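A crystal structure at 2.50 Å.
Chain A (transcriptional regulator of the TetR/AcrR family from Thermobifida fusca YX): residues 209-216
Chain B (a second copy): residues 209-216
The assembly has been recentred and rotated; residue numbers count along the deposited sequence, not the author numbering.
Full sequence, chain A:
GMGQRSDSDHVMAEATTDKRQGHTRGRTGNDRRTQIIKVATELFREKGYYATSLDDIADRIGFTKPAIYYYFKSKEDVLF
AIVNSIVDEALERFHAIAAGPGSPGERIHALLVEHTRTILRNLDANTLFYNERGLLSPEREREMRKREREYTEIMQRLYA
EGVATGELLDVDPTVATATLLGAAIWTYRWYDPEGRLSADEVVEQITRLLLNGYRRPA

Chain A (209-216) LLLNGYRR
Chain B (209-216) LLLNGYRR

Two copies of one helix end meet in a nearly symmetric contact, in which the backbone just past each helix donates hydrogen bonds to carbonyls near the end of the other, and leucine, tyrosine and arginine side chains pack around this polar centre. In each chain residues 209-212 close a helix that begins earlier, with phi/psi near -66/-51 at L209 and -93/-18 at N212(A). G213 then leaves helical geometry at phi/psi of 82/173 in A and 85/173 in B, while its N still reaches L209 O of its own chain at 2.8 Å.

The register centres on the glycines, with G213(A) CA 3.6 Å from G213(B) CA. Positive phi by itself favours glycine, and so does the space: an ideal CB on G213(A) would lie 2.3 Å from L211(B) O and 2.5 Å from N212(B) C, both clashes, and G213(B) is equally confined. Lacking a CB, G213(B) CA comes to 3.2 Å from L210(A) O in a CA-H...O contact, mirrored by G213(A) CA and L210(B) O at 3.2 Å. The same close approach brings N212(A) O and N212(B) O to 3.0 Å; both are acceptors, so no hydrogen bond joins them.

Carbonyls near a helix end lack the usual partners further along their own helix, and here the other chain supplies donors. Y214(B) N donates to L210(A) O and Y214(A) N to L210(B) O, each at 3.2 Å and 145°. Weak bonds follow from R215(B) N to L211(A) O, 3.4 Å, and from R215(A) N to L211(B) O, 3.5 Å. A water also donates to R215(B) O at 3.0 Å and weakly to L211(A) O at 3.4 Å.

L210 (chi1 m, chi2 t) meets its counterpart, CD2 of L210(A) lying 4.3 Å from CD2 of L210(B). Y214 follows at phi/psi near -85/-24, with chi1 63° (p) and chi2 88°; its broad ring gives an apolar surface, Y214(B) CE2 lying 4.2 Å from L210(A) CB. L211 (chi1 t, chi2 p) starts sideways, but its end comes nearer: L211(A) CD1 lies over one face of the Y214(B) ring, 4.1 Å from CZ, and over one face of the R215(B) guanidinium.

R215, with phi/psi near -87/125, points its CB toward the partner and runs t, t, p through chi3. Its aliphatic part suits the leucine, R215(B) CB lying 3.4 Å from L211(A) CD1, and the residue as a whole stays exposed. R216 (chi1 m) points away and makes no contact.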

# COMPACT_ATOMS: atom_id res chain seq x y z
N LEU A 209 0.55 -18.10 -0.84
CA LEU A 209 -0.42 -17.54 -1.79
C LEU A 209 0.28 -17.01 -3.04
O LEU A 209 -0.07 -17.39 -4.16
CB LEU A 209 -1.27 -16.44 -1.14
CG LEU A 209 -2.43 -15.84 -1.92
CD1 LEU A 209 -3.49 -16.89 -2.26
CD2 LEU A 209 -3.04 -14.73 -1.14
N LEU A 210 1.30 -16.17 -2.84
CA LEU A 210 2.07 -15.56 -3.96
C LEU A 210 2.84 -16.57 -4.83
O LEU A 210 2.95 -16.39 -6.04
CB LEU A 210 3.03 -14.47 -3.42
CG LEU A 210 2.40 -13.28 -2.66
CD1 LEU A 210 3.48 -12.41 -1.96
CD2 LEU A 210 1.48 -12.45 -3.54
N LEU A 211 3.35 -17.64 -4.20
CA LEU A 211 4.13 -18.72 -4.87
C LEU A 211 3.33 -19.62 -5.80
O LEU A 211 3.73 -19.85 -6.95
CB LEU A 211 4.83 -19.59 -3.79
CG LEU A 211 5.60 -20.88 -4.13
CD1 LEU A 211 6.64 -20.69 -5.22
CD2 LEU A 211 6.26 -21.42 -2.85
N ASN A 212 2.21 -20.14 -5.29
CA ASN A 212 1.31 -21.07 -6.00
C ASN A 212 0.15 -20.42 -6.74
O ASN A 212 -0.48 -21.07 -7.58
CB ASN A 212 0.66 -22.04 -5.01
CG ASN A 212 1.67 -22.82 -4.20
OD1 ASN A 212 1.67 -22.77 -2.97
ND2 ASN A 212 2.54 -23.54 -4.89
N GLY A 213 -0.17 -19.17 -6.37
CA GLY A 213 -1.35 -18.48 -6.87
C GLY A 213 -2.58 -18.92 -6.06
O GLY A 213 -2.48 -19.82 -5.22
N TYR A 214 -3.72 -18.27 -6.30
CA TYR A 214 -4.96 -18.61 -5.56
C TYR A 214 -5.78 -19.78 -6.13
O TYR A 214 -6.53 -20.40 -5.38
CB TYR A 214 -5.85 -17.37 -5.31
CG TYR A 214 -6.41 -16.64 -6.50
CD1 TYR A 214 -7.63 -17.01 -7.07
CD2 TYR A 214 -5.75 -15.52 -7.03
CE1 TYR A 214 -8.17 -16.30 -8.17
CE2 TYR A 214 -6.28 -14.81 -8.12
CZ TYR A 214 -7.48 -15.21 -8.68
OH TYR A 214 -7.98 -14.51 -9.74
N ARG A 215 -5.63 -20.07 -7.42
CA ARG A 215 -6.32 -21.21 -8.07
C ARG A 215 -5.47 -22.47 -7.93
O ARG A 215 -4.31 -22.47 -8.34
CB ARG A 215 -6.56 -20.92 -9.56
CG ARG A 215 -7.35 -22.00 -10.31
CD ARG A 215 -7.58 -21.62 -11.76
NE ARG A 215 -6.33 -21.54 -12.52
CZ ARG A 215 -6.23 -21.24 -13.83
NH1 ARG A 215 -7.31 -20.98 -14.58
NH2 ARG A 215 -5.02 -21.19 -14.40
N ARG A 216 -6.05 -23.54 -7.37
CA ARG A 216 -5.33 -24.82 -7.20
C ARG A 216 -5.02 -25.48 -8.56
O ARG A 216 -5.84 -25.37 -9.49
CB ARG A 216 -6.12 -25.79 -6.31
CG ARG A 216 -6.07 -25.41 -4.86
CD ARG A 216 -6.97 -26.26 -3.98
NE ARG A 216 -6.66 -27.69 -3.99
CZ ARG A 216 -7.21 -28.61 -3.17
NH1 ARG A 216 -8.11 -28.27 -2.23
NH2 ARG A 216 -6.84 -29.88 -3.28
N LEU B 209 -0.32 -13.05 -12.58
CA LEU B 209 0.64 -13.36 -11.52
C LEU B 209 -0.07 -13.91 -10.27
O LEU B 209 0.25 -15.00 -9.79
CB LEU B 209 1.49 -12.12 -11.18
CG LEU B 209 2.66 -12.26 -10.20
CD1 LEU B 209 3.75 -13.21 -10.72
CD2 LEU B 209 3.24 -10.90 -9.88
N LEU B 210 -1.08 -13.19 -9.79
CA LEU B 210 -1.84 -13.59 -8.59
C LEU B 210 -2.58 -14.93 -8.77
O LEU B 210 -2.65 -15.72 -7.84
CB LEU B 210 -2.80 -12.47 -8.17
CG LEU B 210 -2.18 -11.09 -7.82
CD1 LEU B 210 -3.24 -10.00 -7.65
CD2 LEU B 210 -1.28 -11.17 -6.60
N LEU B 211 -3.10 -15.19 -9.97
CA LEU B 211 -3.85 -16.43 -10.30
C LEU B 211 -3.02 -17.72 -10.31
O LEU B 211 -3.41 -18.72 -9.69
CB LEU B 211 -4.54 -16.24 -11.67
CG LEU B 211 -5.32 -17.37 -12.36
CD1 LEU B 211 -6.34 -18.01 -11.43
CD2 LEU B 211 -6.00 -16.80 -13.62
N ASN B 212 -1.90 -17.69 -11.02
CA ASN B 212 -1.00 -18.84 -11.20
C ASN B 212 0.15 -18.92 -10.20
O ASN B 212 0.75 -19.99 -10.04
CB ASN B 212 -0.34 -18.77 -12.59
CG ASN B 212 -1.34 -18.75 -13.71
OD1 ASN B 212 -1.37 -17.80 -14.50
ND2 ASN B 212 -2.18 -19.77 -13.78
N GLY B 213 0.47 -17.80 -9.56
CA GLY B 213 1.64 -17.69 -8.70
C GLY B 213 2.84 -17.36 -9.58
O GLY B 213 2.74 -17.34 -10.81
N TYR B 214 3.99 -17.08 -8.95
CA TYR B 214 5.23 -16.76 -9.69
C TYR B 214 6.05 -17.98 -10.13
O TYR B 214 6.80 -17.88 -11.09
CB TYR B 214 6.10 -15.72 -8.96
CG TYR B 214 6.66 -16.10 -7.59
CD1 TYR B 214 7.88 -16.78 -7.47
CD2 TYR B 214 6.00 -15.72 -6.42
CE1 TYR B 214 8.41 -17.11 -6.20
CE2 TYR B 214 6.52 -16.03 -5.14
CZ TYR B 214 7.73 -16.73 -5.05
OH TYR B 214 8.24 -17.04 -3.81
N ARG B 215 5.91 -19.12 -9.45
CA ARG B 215 6.60 -20.36 -9.83
C ARG B 215 5.76 -21.11 -10.87
O ARG B 215 4.57 -21.35 -10.64
CB ARG B 215 6.85 -21.24 -8.59
CG ARG B 215 7.68 -22.53 -8.87
CD ARG B 215 7.91 -23.36 -7.60
NE ARG B 215 6.66 -23.88 -7.03
CZ ARG B 215 6.57 -24.63 -5.92
NH1 ARG B 215 7.65 -24.99 -5.21
NH2 ARG B 215 5.36 -25.03 -5.50
N ARG B 216 6.37 -21.45 -12.02
CA ARG B 216 5.67 -22.23 -13.08
C ARG B 216 5.36 -23.66 -12.66
O ARG B 216 6.16 -24.29 -11.97
CB ARG B 216 6.47 -22.25 -14.38
CG ARG B 216 6.41 -20.94 -15.11
CD ARG B 216 7.32 -20.88 -16.32
NE ARG B 216 7.03 -21.89 -17.35
CZ ARG B 216 7.58 -21.92 -18.57
NH1 ARG B 216 8.46 -21.00 -18.97
NH2 ARG B 216 7.23 -22.89 -19.43
O HOH W 1 3.32 -22.89 -8.35